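Local coordinates for protein ECF RNA polymerase sigma factor SigK (Mycobacterium tuberculosis, PDB 4NQW) that probably directs RNA polymerase to specific promoters as an extracytoplasmic function sigma factor, recognising the -10 element and being held inactive by an anti-sigma factor until released, at residues Y55-R60 with M100-A105. Numbering follows the deposited sequence.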
loop_
_atom_site.group_PDB
_atom_site.type_symbol
_atom_site.label_atom_id
_atom_site.label_comp_id
_atom_site.label_asym_id
_atom_site.label_seq_id
_atom_site.Cartn_x
_atom_site.Cartn_y
_atom_site.Cartn_z
ATOM N N TYR A 55 -1.788 -1.694 11.338
ATOM C CA TYR A 55 -1.740 -0.669 12.385
ATOM C C TYR A 55 -0.407 0.077 12.386
ATOM O O TYR A 55 -0.375 1.298 12.543
ATOM C CB TYR A 55 -1.982 -1.296 13.758
ATOM C CG TYR A 55 -2.017 -0.296 14.886
ATOM C CD1 TYR A 55 -3.083 0.588 15.023
ATOM C CD2 TYR A 55 -0.990 -0.239 15.826
ATOM C CE1 TYR A 55 -3.122 1.505 16.061
ATOM C CE2 TYR A 55 -1.021 0.673 16.864
ATOM C CZ TYR A 55 -2.089 1.540 16.977
ATOM O OH TYR A 55 -2.125 2.446 18.006
ATOM N N GLY A 56 0.682 -0.667 12.206
ATOM C CA GLY A 56 2.020 -0.086 12.140
ATOM C C GLY A 56 2.219 0.854 10.966
ATOM O O GLY A 56 2.887 1.883 11.094
ATOM N N LEU A 57 1.645 0.506 9.818
ATOM C CA LEU A 57 1.726 1.365 8.641
ATOM C C LEU A 57 0.943 2.651 8.874
ATOM O O LEU A 57 1.449 3.744 8.630
ATOM C CB LEU A 57 1.199 0.653 7.388
ATOM C CG LEU A 57 1.141 1.518 6.122
ATOM C CD1 LEU A 57 2.499 2.127 5.797
ATOM C CD2 LEU A 57 0.633 0.705 4.945
ATOM N N VAL A 58 -0.291 2.507 9.351
ATOM C CA VAL A 58 -1.146 3.656 9.637
ATOM C C VAL A 58 -0.486 4.575 10.670
ATOM O O VAL A 58 -0.402 5.787 10.458
ATOM C CB VAL A 58 -2.546 3.211 10.106
ATOM C CG1 VAL A 58 -3.360 4.398 10.595
ATOM C CG2 VAL A 58 -3.284 2.513 8.971
ATOM N N MET A 59 -0.013 3.995 11.774
ATOM C CA MET A 59 0.751 4.749 12.779
ATOM C C MET A 59 1.891 5.537 12.142
ATOM O O MET A 59 2.075 6.716 12.432
ATOM C CB MET A 59 1.328 3.821 13.865
ATOM C CG MET A 59 0.522 3.757 15.155
ATOM S SD MET A 59 0.156 5.366 15.896
ATOM C CE MET A 59 1.775 6.130 15.959
ATOM N N ARG A 60 2.650 4.875 11.276
ATOM C CA ARG A 60 3.778 5.499 10.597
ATOM C C ARG A 60 3.362 6.733 9.796
ATOM O O ARG A 60 4.042 7.759 9.839
ATOM C CB ARG A 60 4.472 4.481 9.681
ATOM C CG ARG A 60 5.662 5.020 8.902
ATOM C CD ARG A 60 6.779 5.500 9.818
ATOM N NE ARG A 60 7.280 6.811 9.398
ATOM C CZ ARG A 60 8.368 7.025 8.658
ATOM N NH1 ARG A 60 9.129 6.017 8.232
ATOM N NH2 ARG A 60 8.705 8.272 8.344
ATOM N N MET A 100 -4.995 -0.808 0.333
ATOM C CA MET A 100 -6.184 -0.054 0.740
ATOM C C MET A 100 -5.961 0.675 2.068
ATOM O O MET A 100 -6.538 1.736 2.298
ATOM C CB MET A 100 -7.425 -0.957 0.803
ATOM C CG MET A 100 -7.426 -2.013 1.897
ATOM S SD MET A 100 -9.061 -2.717 2.195
ATOM C CE MET A 100 -9.468 -3.365 0.574
ATOM N N ALA A 101 -5.117 0.101 2.927
ATOM C CA ALA A 101 -4.752 0.718 4.206
ATOM C C ALA A 101 -3.905 1.965 3.986
ATOM O O ALA A 101 -4.124 3.000 4.621
ATOM C CB ALA A 101 -4.001 -0.276 5.078
ATOM N N HIS A 102 -2.938 1.854 3.082
ATOM C CA HIS A 102 -2.077 2.973 2.732
ATOM C C HIS A 102 -2.859 4.094 2.062
ATOM O O HIS A 102 -2.660 5.272 2.365
ATOM C CB HIS A 102 -0.972 2.516 1.789
ATOM C CG HIS A 102 0.033 3.579 1.501
ATOM N ND1 HIS A 102 1.059 3.875 2.368
ATOM C CD2 HIS A 102 0.157 4.438 0.462
ATOM C CE1 HIS A 102 1.777 4.863 1.871
ATOM N NE2 HIS A 102 1.253 5.223 0.714
ATOM N N ARG A 103 -3.735 3.718 1.137
ATOM C CA ARG A 103 -4.575 4.681 0.436
ATOM C C ARG A 103 -5.414 5.485 1.427
ATOM O O ARG A 103 -5.572 6.696 1.268
ATOM C CB ARG A 103 -5.483 3.960 -0.563
ATOM C CG ARG A 103 -6.430 4.870 -1.333
ATOM C CD ARG A 103 -7.478 4.065 -2.079
ATOM N NE ARG A 103 -8.541 4.917 -2.616
ATOM C CZ ARG A 103 -8.667 5.278 -3.892
ATOM N NH1 ARG A 103 -7.806 4.861 -4.812
ATOM N NH2 ARG A 103 -9.676 6.060 -4.257
ATOM N N ARG A 104 -5.936 4.807 2.448
ATOM C CA ARG A 104 -6.792 5.443 3.447
ATOM C C ARG A 104 -6.000 6.366 4.372
ATOM O O ARG A 104 -6.444 7.471 4.675
ATOM C CB ARG A 104 -7.537 4.382 4.266
ATOM C CG ARG A 104 -8.710 4.923 5.067
ATOM C CD ARG A 104 -9.558 3.795 5.627
ATOM N NE ARG A 104 -10.409 3.175 4.608
ATOM C CZ ARG A 104 -11.676 3.507 4.356
ATOM N NH1 ARG A 104 -12.286 4.471 5.036
ATOM N NH2 ARG A 104 -12.346 2.867 3.405
ATOM N N ALA A 105 -4.828 5.909 4.813
ATOM C CA ALA A 105 -3.961 6.707 5.682
ATOM C C ALA A 105 -3.429 7.956 4.975
ATOM O O ALA A 105 -3.456 9.054 5.537
ATOM C CB ALA A 105 -2.804 5.864 6.189
#
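V58 and A105 mark the place where the helical segments 55-60 and 100-105 draw nearest, the CA of V58 lying 5.7 Å from the CA of A105. The two run in nearly the same direction, with an angle of 23° between them and their axes 9.5 Å apart at closest approach. Two alanines one turn apart, A101 and A105, both direct their methyls at segment 55-60; such short side chains leave room for the branched residues facing them. V58 uses one branch for this. Chi1 of 172° sets its CG1 anti to the backbone N and leaves CG2 on the side that meets the partner helix, 4.4 Å from the A105 CB and 4.5 Å from the A101 carbonyl O, so it lies loosely over both turns, and the beta-branched valine fills the space close to its own backbone. L57 reaches further. Its CG is anti to the backbone N (chi1 175°), which carries the isobutyl group across to H102, the two side chains crossing at about a right angle. The leucine CD2 touches the H102 CB at 4.0 Å and sits at the edge of the imidazole, near the ring plane. Every touching residue is buried, and the interface is largely apolar, as suits the packed helices of sigma-70 domain 2. On one side, helix 156-167 of domain 4 closes over it: the H102 ring stacks with Y166, and L57 touches Y166 and Y167. From helix 65-82, I75 packs on A101, while within helix 42-62 V54 and V61 extend the contact beyond segment 55-60 to A101 and A105.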